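Local coordinates for protein photoreceptor-histidine kinase BphP (Stigmatella aurantiaca DW4/3-1, PDB 6BAF) that probably senses red and far-red light through a bound linear tetrapyrrole and passes the signal on as a histidine kinase, at residues A[242-245]-A[246-249]; A[194-197]-A[198-202]. One frame throughout, in Å; residues are numbered along the deposited sequence.

Contact 1. Residues A[242-245]-A[246-249]; sequences PIHL and EYLH. With BLR (3-[5-[(Z)-(4-ethenyl-3-methyl-5-oxidanylidene-pyrrol-2-ylidene)methyl]-2-[[5-[(Z)-(3-ethenyl-4-methyl-5-oxidanylidene-pyrrol-2-ylidene)methyl]-3-(3-hydroxy-3-oxopropyl)-4-methyl-1H-pyrrol-2-yl]methyl]-4-methyl-1H-pyrrol-3-yl]propanoic acid), chain B.
His-244 and Leu-248 lie one turn apart on the alpha-helix 242-251 of the GAF domain, and their backbones are tied by the bond from Leu-248 N to His-244 O (2.9 Å). The i to i+4 pattern repeats on both sides of it: Tyr-247 N donates to Ile-243 O at 165° and His-249 N to Leu-245 O, both nearly straight, whereas Glu-246 N reaches Pro-242 O at a more bent 142°. This helix presents one side to the bilin. The His-244 imidazole is sandwiched: Leu-248 CG makes a CH-pi contact over one face, 4.1 Å from the ring centroid, while C1A of the tetrapyrrole lies over the opposite face. Ile-210 of strand 207-210 packs against both His-244 and Leu-248. With CG of Tyr-247 turned opposite its own amide nitrogen (chi1 -177°), the ring comes up to both end rings of BLR. Tyr-247 CD1 approaches BLR OC obliquely at 3.1 Å. At the far end of the ring, Tyr-247 OH lies 3.5 Å from BLR CMB, a methyl carbon. Replacement by an alanine is likely to open a gap beside OC and CMB and leave the two end rings freer to tilt. Ile-243 CD1 adds an apolar touch, 3.4 Å from BLR CAC. At the imidazole edge, in the ring plane, His-244 NE2 donates to propionate oxygen O2A of BLR over 2.8 Å.

Contact 2. Residues A[194-197]-A[198-202]; sequences IPRQ and ARELY. With BLR (3-[5-[(Z)-(4-ethenyl-3-methyl-5-oxidanylidene-pyrrol-2-ylidene)methyl]-2-[[5-[(Z)-(3-ethenyl-4-methyl-5-oxidanylidene-pyrrol-2-ylidene)methyl]-3-(3-hydroxy-3-oxopropyl)-4-methyl-1H-pyrrol-2-yl]methyl]-4-methyl-1H-pyrrol-3-yl]propanoic acid), chain B.
Ile-194 meets the residues that follow it from the turn leading into helix 196-202, and its two branches face different partners. Its CG2 branch packs 3.9 Å from Tyr-202 CE2, the two side chains crossing at about a right angle, and also touches the Ala-198 methyl; its CG1 branch, set anti to the carbonyl carbon (chi1 -47°), lies 3.5 Å from BLR C4A. The Ile-194 carbonyl is gripped by the side chain of Arg-199: NE donates to O at 3.0 Å, nearly head-on to the carbonyl though 29° out of the guanidinium plane, and NH2 adds a weak second bond. That guanidinium lies with one face over Pro-195 C and Arg-196 CA, and its NH2 also binds Ala-191 O, so it is anchored to two backbone carbonyls. Pro-195 holds the N-cap position. Its O receives Arg-199 N at 3.0 Å with a 164° angle, the first full turn of the helix, while its CD rests 3.2 Å from BLR C1D. Arg-196 donates its backbone N to Asp-4 OD1; on the solvent side, Glu-200 OE2 sits over a face of its guanidinium, 3.4 Å from NE, a salt bridge of charges to which no N-H is directed. Gln-197, bent at chi2, sends NE2 to the backbone oxygens of Cys-3 and Glu-6, fastening the N-terminal segment to the helix. Beyond it, Tyr-202 OH donates a short bond of 2.5 Å to propionate oxygen O1D of BLR, which lies at the edge of the phenol ring. The chemistry divides: apolar carbon faces the pyrrole rings, the Tyr-202 hydroxyl meets a propionate, the buried Arg-199 guanidinium is spent on backbone carbonyls, and the exposed Arg-196/Glu-200 pair lies on the outer side, so the helix start forms one wall of the bilin pocket.

Overall arrangement
Contact 2 precedes contact 1 along the chain, and the two contacts do not touch: their centres are 15 Å apart and their nearest atoms about 6 Å. The bilin bridges them within the GAF domain. The pyrrole ring that carries NA is held between the two, with the His-244 imidazole of contact 1 on one face and Ile-194 of contact 2 on the opposite face. The propionates are shared out as well, since residues 242-249 bind the one ending in O2A and residues 194-202 the one ending in O1D. Further anchors come from Ser-256, Ser-258, Arg-238, Ser-241 and Asp-193, which also hydrogen-bond to BLR.

Contact 1. Residues A[242-245]-A[246-249]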
ATOM      1  N   PRO A 242     -10.662 -23.454  22.168  1.00 49.77           N
ATOM      2  CA  PRO A 242     -10.015 -24.781  22.196  1.00 48.35           C
ATOM      3  C   PRO A 242     -10.681 -25.795  21.304  1.00 44.88           C
ATOM      4  O   PRO A 242     -10.005 -26.681  20.782  1.00 48.90           O
ATOM      5  CB  PRO A 242     -10.132 -25.189  23.670  1.00 47.17           C
ATOM      6  CG  PRO A 242     -10.193 -23.868  24.419  1.00 50.14           C
ATOM      7  CD  PRO A 242     -10.977 -22.956  23.526  1.00 50.34           C
ATOM      8  N   ILE A 243     -11.992 -25.712  21.104  1.00 42.04           N
ATOM      9  CA  ILE A 243     -12.605 -26.695  20.230  1.00 41.58           C
ATOM     10  C   ILE A 243     -12.203 -26.462  18.773  1.00 46.82           C
ATOM     11  O   ILE A 243     -12.186 -27.406  17.971  1.00 41.76           O
ATOM     12  CB  ILE A 243     -14.135 -26.670  20.425  1.00 47.42           C
ATOM     13  CG1 ILE A 243     -14.808 -27.750  19.595  1.00 53.20           C
ATOM     14  CG2 ILE A 243     -14.713 -25.376  19.981  1.00 47.68           C
ATOM     15  CD1 ILE A 243     -16.292 -27.930  19.929  1.00 60.86           C
ATOM     16  N   HIS A 244     -11.929 -25.209  18.378  1.00 45.57           N
ATOM     17  CA  HIS A 244     -11.435 -25.000  17.023  1.00 43.96           C
ATOM     18  C   HIS A 244     -10.022 -25.554  16.875  1.00 42.33           C
ATOM     19  O   HIS A 244      -9.693 -26.146  15.842  1.00 45.12           O
ATOM     20  CB  HIS A 244     -11.471 -23.513  16.642  1.00 43.46           C
ATOM     21  CG  HIS A 244     -10.996 -23.248  15.250  1.00 40.11           C
ATOM     22  ND1 HIS A 244     -11.545 -23.874  14.149  1.00 39.16           N
ATOM     23  CD2 HIS A 244      -9.976 -22.483  14.784  1.00 42.59           C
ATOM     24  CE1 HIS A 244     -10.919 -23.468  13.060  1.00 42.37           C
ATOM     25  NE2 HIS A 244      -9.968 -22.615  13.414  1.00 42.43           N
ATOM     26  N   LEU A 245      -9.175 -25.390  17.893  1.00 41.40           N
ATOM     27  CA  LEU A 245      -7.846 -25.987  17.799  1.00 47.47           C
ATOM     28  C   LEU A 245      -7.910 -27.502  17.626  1.00 55.72           C
ATOM     29  O   LEU A 245      -7.038 -28.076  16.952  1.00 52.80           O
ATOM     30  CB  LEU A 245      -7.003 -25.622  19.004  1.00 44.59           C
ATOM     31  CG  LEU A 245      -6.788 -24.117  19.073  1.00 47.99           C
ATOM     32  CD1 LEU A 245      -6.049 -23.758  20.329  1.00 44.94           C
ATOM     33  CD2 LEU A 245      -6.036 -23.570  17.782  1.00 42.62           C
ATOM     34  N   GLU A 246      -8.950 -28.171  18.176  1.00 54.74           N
ATOM     35  CA  GLU A 246      -9.038 -29.617  17.978  1.00 52.12           C
ATOM     36  C   GLU A 246      -9.635 -29.963  16.624  1.00 53.66           C
ATOM     37  O   GLU A 246      -9.247 -30.967  16.025  1.00 55.08           O
ATOM     38  CB  GLU A 246      -9.813 -30.282  19.124  1.00 58.22           C
ATOM     39  CG  GLU A 246      -9.442 -31.792  19.236  1.00 70.70           C
ATOM     40  CD  GLU A 246      -8.016 -32.048  19.809  1.00 79.78           C
ATOM     41  OE1 GLU A 246      -7.508 -33.208  19.685  1.00 80.87           O
ATOM     42  OE2 GLU A 246      -7.393 -31.096  20.386  1.00 81.42           O
ATOM     43  N   TYR A 247     -10.531 -29.125  16.095  1.00 47.40           N
ATOM     44  CA  TYR A 247     -10.881 -29.229  14.691  1.00 47.83           C
ATOM     45  C   TYR A 247      -9.637 -29.189  13.798  1.00 50.47           C
ATOM     46  O   TYR A 247      -9.524 -29.972  12.858  1.00 50.84           O
ATOM     47  CB  TYR A 247     -11.820 -28.099  14.319  1.00 44.20           C
ATOM     48  CG  TYR A 247     -12.352 -28.098  12.891  1.00 48.57           C
ATOM     49  CD1 TYR A 247     -13.519 -28.757  12.610  1.00 48.52           C
ATOM     50  CD2 TYR A 247     -11.749 -27.368  11.843  1.00 49.92           C
ATOM     51  CE1 TYR A 247     -14.079 -28.746  11.391  1.00 47.61           C
ATOM     52  CE2 TYR A 247     -12.337 -27.364  10.508  1.00 44.22           C
ATOM     53  CZ  TYR A 247     -13.502 -28.069  10.321  1.00 53.84           C
ATOM     54  OH  TYR A 247     -14.206 -28.155   9.110  1.00 54.87           O
ATOM     55  N   LEU A 248      -8.709 -28.258  14.059  1.00 49.15           N
ATOM     56  CA  LEU A 248      -7.548 -28.102  13.189  1.00 52.26           C
ATOM     57  C   LEU A 248      -6.645 -29.318  13.311  1.00 51.22           C
ATOM     58  O   LEU A 248      -6.229 -29.897  12.298  1.00 48.89           O
ATOM     59  CB  LEU A 248      -6.782 -26.803  13.523  1.00 46.85           C
ATOM     60  CG  LEU A 248      -7.515 -25.498  13.134  1.00 42.85           C
ATOM     61  CD1 LEU A 248      -6.736 -24.184  13.397  1.00 39.70           C
ATOM     62  CD2 LEU A 248      -7.950 -25.591  11.714  1.00 41.03           C
ATOM     63  N   HIS A 249      -6.384 -29.745  14.550  1.00 52.15           N
ATOM     64  CA  HIS A 249      -5.613 -30.958  14.805  1.00 58.52           C
ATOM     65  C   HIS A 249      -6.175 -32.171  14.058  1.00 61.68           C
ATOM     66  O   HIS A 249      -5.424 -32.912  13.418  1.00 62.12           O
ATOM     67  CB  HIS A 249      -5.570 -31.225  16.300  1.00 58.96           C
ATOM     68  CG  HIS A 249      -4.643 -32.335  16.686  1.00 74.22           C
ATOM     69  ND1 HIS A 249      -3.444 -32.113  17.337  1.00 74.94           N
ATOM     70  CD2 HIS A 249      -4.741 -33.678  16.526  1.00 74.48           C
ATOM     71  CE1 HIS A 249      -2.843 -33.271  17.556  1.00 72.16           C
ATOM     72  NE2 HIS A 249      -3.611 -34.237  17.075  1.00 74.43           N
TER
HETATM   73  CHA BLR B 401     -13.492 -20.858  13.714  1.00 38.50           C
HETATM   74  NA  BLR B 401     -13.685 -22.548  11.836  1.00 39.44           N
HETATM   75  C1A BLR B 401     -13.237 -21.382  12.325  1.00 42.04           C
HETATM   76  C2A BLR B 401     -12.495 -20.700  11.356  1.00 37.67           C
HETATM   77  C3A BLR B 401     -12.509 -21.452  10.237  1.00 42.52           C
HETATM   78  C4A BLR B 401     -13.239 -22.608  10.553  1.00 41.82           C
HETATM   79  CMA BLR B 401     -11.829 -21.058   8.891  1.00 38.38           C
HETATM   80  CAA BLR B 401     -11.829 -19.338  11.563  1.00 34.23           C
HETATM   81  CBA BLR B 401     -10.459 -19.440  12.283  1.00 37.04           C
HETATM   82  CGA BLR B 401      -9.348 -19.914  11.334  1.00 41.29           C
HETATM   83  O1A BLR B 401      -9.116 -19.200  10.315  1.00 38.66           O
HETATM   84  O2A BLR B 401      -8.668 -20.993  11.535  1.00 38.29           O
HETATM   85  CHB BLR B 401     -13.605 -23.799   9.694  1.00 41.32           C
HETATM   86  NB  BLR B 401     -11.449 -24.164   8.443  1.00 44.16           N
HETATM   87  C1B BLR B 401     -12.942 -24.250   8.668  1.00 41.51           C
HETATM   88  C2B BLR B 401     -13.502 -24.987   7.508  1.00 42.83           C
HETATM   89  C3B BLR B 401     -12.488 -25.337   6.599  1.00 49.38           C
HETATM   90  C4B BLR B 401     -11.174 -24.855   7.107  1.00 51.75           C
HETATM   91  CMB BLR B 401     -14.980 -25.322   7.281  1.00 44.80           C
HETATM   92  OB  BLR B 401     -10.106 -24.979   6.622  1.00 55.23           O
HETATM   93  CAB BLR B 401     -12.778 -26.077   5.282  1.00 47.19           C
HETATM   94  CBB BLR B 401     -11.847 -26.273   4.378  1.00 49.97           C
HETATM   95  NC  BLR B 401     -15.903 -25.713  14.755  1.00 43.09           N
HETATM   96  C1C BLR B 401     -16.503 -27.081  14.480  1.00 49.36           C
HETATM   97  C2C BLR B 401     -17.443 -27.340  15.613  1.00 51.70           C
HETATM   98  C3C BLR B 401     -17.479 -26.253  16.525  1.00 50.01           C
HETATM   99  C4C BLR B 401     -16.526 -25.203  16.044  1.00 45.79           C
HETATM  100  CMC BLR B 401     -18.257 -28.612  15.708  1.00 58.02           C
HETATM  101  OC  BLR B 401     -16.267 -27.804  13.574  1.00 51.59           O
HETATM  102  CAC BLR B 401     -18.332 -26.171  17.805  1.00 56.94           C
HETATM  103  CBC BLR B 401     -19.662 -26.371  17.786  1.00 66.13           C
HETATM  104  CHD BLR B 401     -16.288 -24.071  16.632  1.00 43.89           C
HETATM  105  ND  BLR B 401     -14.893 -22.805  14.691  1.00 38.09           N
HETATM  106  C1D BLR B 401     -15.467 -22.949  16.048  1.00 42.25           C
HETATM  107  C2D BLR B 401     -15.135 -21.800  16.876  1.00 41.84           C
HETATM  108  C3D BLR B 401     -14.367 -20.887  16.039  1.00 37.15           C
HETATM  109  C4D BLR B 401     -14.206 -21.467  14.657  1.00 42.41           C
HETATM  110  CMD BLR B 401     -15.559 -21.606  18.338  1.00 39.55           C
HETATM  111  CAD BLR B 401     -13.789 -19.558  16.479  1.00 33.98           C
HETATM  112  CBD BLR B 401     -12.326 -19.766  16.838  1.00 36.64           C
HETATM  113  CGD BLR B 401     -11.958 -18.403  17.393  1.00 40.86           C
HETATM  114  O1D BLR B 401     -12.020 -17.382  16.627  1.00 36.54           O
HETATM  115  O2D BLR B 401     -11.688 -18.304  18.629  1.00 40.77           O

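Contact 2. Residues A[194-197]-A[198-202]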
ATOM      1  N   ILE A 194     -18.318 -22.926  11.510  1.00 37.94           N
ATOM      2  CA  ILE A 194     -17.903 -21.583  11.904  1.00 42.04           C
ATOM      3  C   ILE A 194     -19.120 -21.000  12.606  1.00 39.51           C
ATOM      4  O   ILE A 194     -19.973 -20.364  11.966  1.00 39.77           O
ATOM      5  CB  ILE A 194     -17.442 -20.728  10.708  1.00 40.04           C
ATOM      6  CG1 ILE A 194     -16.476 -21.532   9.817  1.00 38.87           C
ATOM      7  CG2 ILE A 194     -16.844 -19.380  11.229  1.00 36.18           C
ATOM      8  CD1 ILE A 194     -15.792 -20.689   8.669  1.00 40.06           C
ATOM      9  N   PRO A 195     -19.238 -21.204  13.908  1.00 40.25           N
ATOM     10  CA  PRO A 195     -20.519 -20.969  14.577  1.00 43.60           C
ATOM     11  C   PRO A 195     -20.795 -19.484  14.697  1.00 46.48           C
ATOM     12  O   PRO A 195     -19.956 -18.620  14.431  1.00 41.77           O
ATOM     13  CB  PRO A 195     -20.351 -21.626  15.954  1.00 41.21           C
ATOM     14  CG  PRO A 195     -18.834 -21.595  16.191  1.00 44.52           C
ATOM     15  CD  PRO A 195     -18.220 -21.782  14.804  1.00 35.93           C
ATOM     16  N   ARG A 196     -21.993 -19.201  15.175  1.00 47.27           N
ATOM     17  CA  ARG A 196     -22.572 -17.888  14.968  1.00 46.12           C
ATOM     18  C   ARG A 196     -21.825 -16.795  15.735  1.00 44.93           C
ATOM     19  O   ARG A 196     -21.652 -15.685  15.222  1.00 43.73           O
ATOM     20  CB  ARG A 196     -24.032 -17.943  15.354  1.00 49.67           C
ATOM     21  CG  ARG A 196     -24.555 -16.658  15.763  1.00 56.23           C
ATOM     22  CD  ARG A 196     -25.926 -16.593  15.249  1.00 66.18           C
ATOM     23  NE  ARG A 196     -26.670 -15.666  16.075  1.00 78.39           N
ATOM     24  CZ  ARG A 196     -27.830 -15.137  15.707  1.00 86.63           C
ATOM     25  NH1 ARG A 196     -28.327 -15.448  14.505  1.00 86.77           N
ATOM     26  NH2 ARG A 196     -28.458 -14.295  16.525  1.00 88.71           N
ATOM     27  N   GLN A 197     -21.367 -17.065  16.949  1.00 44.55           N
ATOM     28  CA  GLN A 197     -20.611 -16.018  17.624  1.00 46.64           C
ATOM     29  C   GLN A 197     -19.238 -15.794  16.977  1.00 43.60           C
ATOM     30  O   GLN A 197     -18.677 -14.703  17.112  1.00 42.67           O
ATOM     31  CB  GLN A 197     -20.469 -16.340  19.122  1.00 43.38           C
ATOM     32  CG  GLN A 197     -19.381 -17.361  19.498  1.00 45.42           C
ATOM     33  CD  GLN A 197     -19.755 -18.812  19.208  1.00 50.83           C
ATOM     34  OE1 GLN A 197     -20.436 -19.126  18.211  1.00 47.81           O
ATOM     35  NE2 GLN A 197     -19.309 -19.714  20.084  1.00 49.75           N
ATOM     36  N   ALA A 198     -18.680 -16.789  16.280  1.00 41.19           N
ATOM     37  CA  ALA A 198     -17.453 -16.552  15.523  1.00 40.05           C
ATOM     38  C   ALA A 198     -17.748 -15.673  14.317  1.00 37.99           C
ATOM     39  O   ALA A 198     -17.056 -14.674  14.076  1.00 39.59           O
ATOM     40  CB  ALA A 198     -16.823 -17.876  15.082  1.00 36.58           C
ATOM     41  N   ARG A 199     -18.809 -16.004  13.580  1.00 35.04           N
ATOM     42  CA  ARG A 199     -19.181 -15.223  12.413  1.00 39.81           C
ATOM     43  C   ARG A 199     -19.463 -13.777  12.779  1.00 43.21           C
ATOM     44  O   ARG A 199     -19.130 -12.862  12.018  1.00 37.83           O
ATOM     45  CB  ARG A 199     -20.414 -15.794  11.752  1.00 36.90           C
ATOM     46  CG  ARG A 199     -20.258 -17.011  10.854  1.00 38.41           C
ATOM     47  CD  ARG A 199     -21.689 -17.289  10.356  1.00 42.61           C
ATOM     48  NE  ARG A 199     -22.038 -18.585  10.815  1.00 56.19           N
ATOM     49  CZ  ARG A 199     -23.136 -18.962  11.440  1.00 47.27           C
ATOM     50  NH1 ARG A 199     -24.161 -18.159  11.692  1.00 46.67           N
ATOM     51  NH2 ARG A 199     -23.167 -20.225  11.776  1.00 49.69           N
ATOM     52  N   GLU A 200     -20.101 -13.551  13.930  1.00 42.50           N
ATOM     53  CA  GLU A 200     -20.378 -12.190  14.368  1.00 45.52           C
ATOM     54  C   GLU A 200     -19.097 -11.456  14.736  1.00 40.77           C
ATOM     55  O   GLU A 200     -18.949 -10.274  14.428  1.00 40.13           O
ATOM     56  CB  GLU A 200     -21.341 -12.199  15.556  1.00 45.43           C
ATOM     57  CG  GLU A 200     -22.801 -12.374  15.146  1.00 51.74           C
ATOM     58  CD  GLU A 200     -23.719 -12.693  16.334  1.00 64.80           C
ATOM     59  OE1 GLU A 200     -23.199 -12.933  17.469  1.00 63.94           O
ATOM     60  OE2 GLU A 200     -24.959 -12.713  16.115  1.00 70.83           O
ATOM     61  N   LEU A 201     -18.192 -12.114  15.439  1.00 35.81           N
ATOM     62  CA  LEU A 201     -16.897 -11.498  15.682  1.00 41.56           C
ATOM     63  C   LEU A 201     -16.172 -11.195  14.370  1.00 39.18           C
ATOM     64  O   LEU A 201     -15.535 -10.142  14.233  1.00 41.01           O
ATOM     65  CB  LEU A 201     -16.067 -12.418  16.562  1.00 36.60           C
ATOM     66  CG  LEU A 201     -14.635 -11.959  16.793  1.00 39.42           C
ATOM     67  CD1 LEU A 201     -14.632 -10.599  17.463  1.00 40.88           C
ATOM     68  CD2 LEU A 201     -13.975 -12.972  17.685  1.00 38.51           C
ATOM     69  N   TYR A 202     -16.266 -12.094  13.381  1.00 37.97           N
ATOM     70  CA  TYR A 202     -15.477 -11.893  12.172  1.00 37.54           C
ATOM     71  C   TYR A 202     -16.077 -10.807  11.302  1.00 40.79           C
ATOM     72  O   TYR A 202     -15.394 -10.306  10.408  1.00 40.30           O
ATOM     73  CB  TYR A 202     -15.327 -13.191  11.378  1.00 34.11           C
ATOM     74  CG  TYR A 202     -14.677 -14.336  12.157  1.00 36.82           C
ATOM     75  CD1 TYR A 202     -13.950 -14.096  13.330  1.00 35.30           C
ATOM     76  CD2 TYR A 202     -14.789 -15.656  11.712  1.00 37.65           C
ATOM     77  CE1 TYR A 202     -13.374 -15.144  14.047  1.00 36.77           C
ATOM     78  CE2 TYR A 202     -14.196 -16.719  12.409  1.00 37.29           C
ATOM     79  CZ  TYR A 202     -13.513 -16.457  13.579  1.00 37.78           C
ATOM     80  OH  TYR A 202     -12.913 -17.502  14.260  1.00 38.47           O
TER
HETATM   81  CHA BLR B 401     -13.492 -20.858  13.714  1.00 38.50           C
HETATM   82  NA  BLR B 401     -13.685 -22.548  11.836  1.00 39.44           N
HETATM   83  C1A BLR B 401     -13.237 -21.382  12.325  1.00 42.04           C
HETATM   84  C2A BLR B 401     -12.495 -20.700  11.356  1.00 37.67           C
HETATM   85  C3A BLR B 401     -12.509 -21.452  10.237  1.00 42.52           C
HETATM   86  C4A BLR B 401     -13.239 -22.608  10.553  1.00 41.82           C
HETATM   87  CMA BLR B 401     -11.829 -21.058   8.891  1.00 38.38           C
HETATM   88  CAA BLR B 401     -11.829 -19.338  11.563  1.00 34.23           C
HETATM   89  CBA BLR B 401     -10.459 -19.440  12.283  1.00 37.04           C
HETATM   90  CGA BLR B 401      -9.348 -19.914  11.334  1.00 41.29           C
HETATM   91  O1A BLR B 401      -9.116 -19.200  10.315  1.00 38.66           O
HETATM   92  O2A BLR B 401      -8.668 -20.993  11.535  1.00 38.29           O
HETATM   93  CHB BLR B 401     -13.605 -23.799   9.694  1.00 41.32           C
HETATM   94  NB  BLR B 401     -11.449 -24.164   8.443  1.00 44.16           N
HETATM   95  C1B BLR B 401     -12.942 -24.250   8.668  1.00 41.51           C
HETATM   96  C2B BLR B 401     -13.502 -24.987   7.508  1.00 42.83           C
HETATM   97  C3B BLR B 401     -12.488 -25.337   6.599  1.00 49.38           C
HETATM   98  C4B BLR B 401     -11.174 -24.855   7.107  1.00 51.75           C
HETATM   99  CMB BLR B 401     -14.980 -25.322   7.281  1.00 44.80           C
HETATM  100  OB  BLR B 401     -10.106 -24.979   6.622  1.00 55.23           O
HETATM  101  CAB BLR B 401     -12.778 -26.077   5.282  1.00 47.19           C
HETATM  102  CBB BLR B 401     -11.847 -26.273   4.378  1.00 49.97           C
HETATM  103  NC  BLR B 401     -15.903 -25.713  14.755  1.00 43.09           N
HETATM  104  C1C BLR B 401     -16.503 -27.081  14.480  1.00 49.36           C
HETATM  105  C2C BLR B 401     -17.443 -27.340  15.613  1.00 51.70           C
HETATM  106  C3C BLR B 401     -17.479 -26.253  16.525  1.00 50.01           C
HETATM  107  C4C BLR B 401     -16.526 -25.203  16.044  1.00 45.79           C
HETATM  108  CMC BLR B 401     -18.257 -28.612  15.708  1.00 58.02           C
HETATM  109  OC  BLR B 401     -16.267 -27.804  13.574  1.00 51.59           O
HETATM  110  CAC BLR B 401     -18.332 -26.171  17.805  1.00 56.94           C
HETATM  111  CBC BLR B 401     -19.662 -26.371  17.786  1.00 66.13           C
HETATM  112  CHD BLR B 401     -16.288 -24.071  16.632  1.00 43.89           C
HETATM  113  ND  BLR B 401     -14.893 -22.805  14.691  1.00 38.09           N
HETATM  114  C1D BLR B 401     -15.467 -22.949  16.048  1.00 42.25           C
HETATM  115  C2D BLR B 401     -15.135 -21.800  16.876  1.00 41.84           C
HETATM  116  C3D BLR B 401     -14.367 -20.887  16.039  1.00 37.15           C
HETATM  117  C4D BLR B 401     -14.206 -21.467  14.657  1.00 42.41           C
HETATM  118  CMD BLR B 401     -15.559 -21.606  18.338  1.00 39.55           C
HETATM  119  CAD BLR B 401     -13.789 -19.558  16.479  1.00 33.98           C
HETATM  120  CBD BLR B 401     -12.326 -19.766  16.838  1.00 36.64           C
HETATM  121  CGD BLR B 401     -11.958 -18.403  17.393  1.00 40.86           C
HETATM  122  O1D BLR B 401     -12.020 -17.382  16.627  1.00 36.54           O
HETATM  123  O2D BLR B 401     -11.688 -18.304  18.629  1.00 40.77           O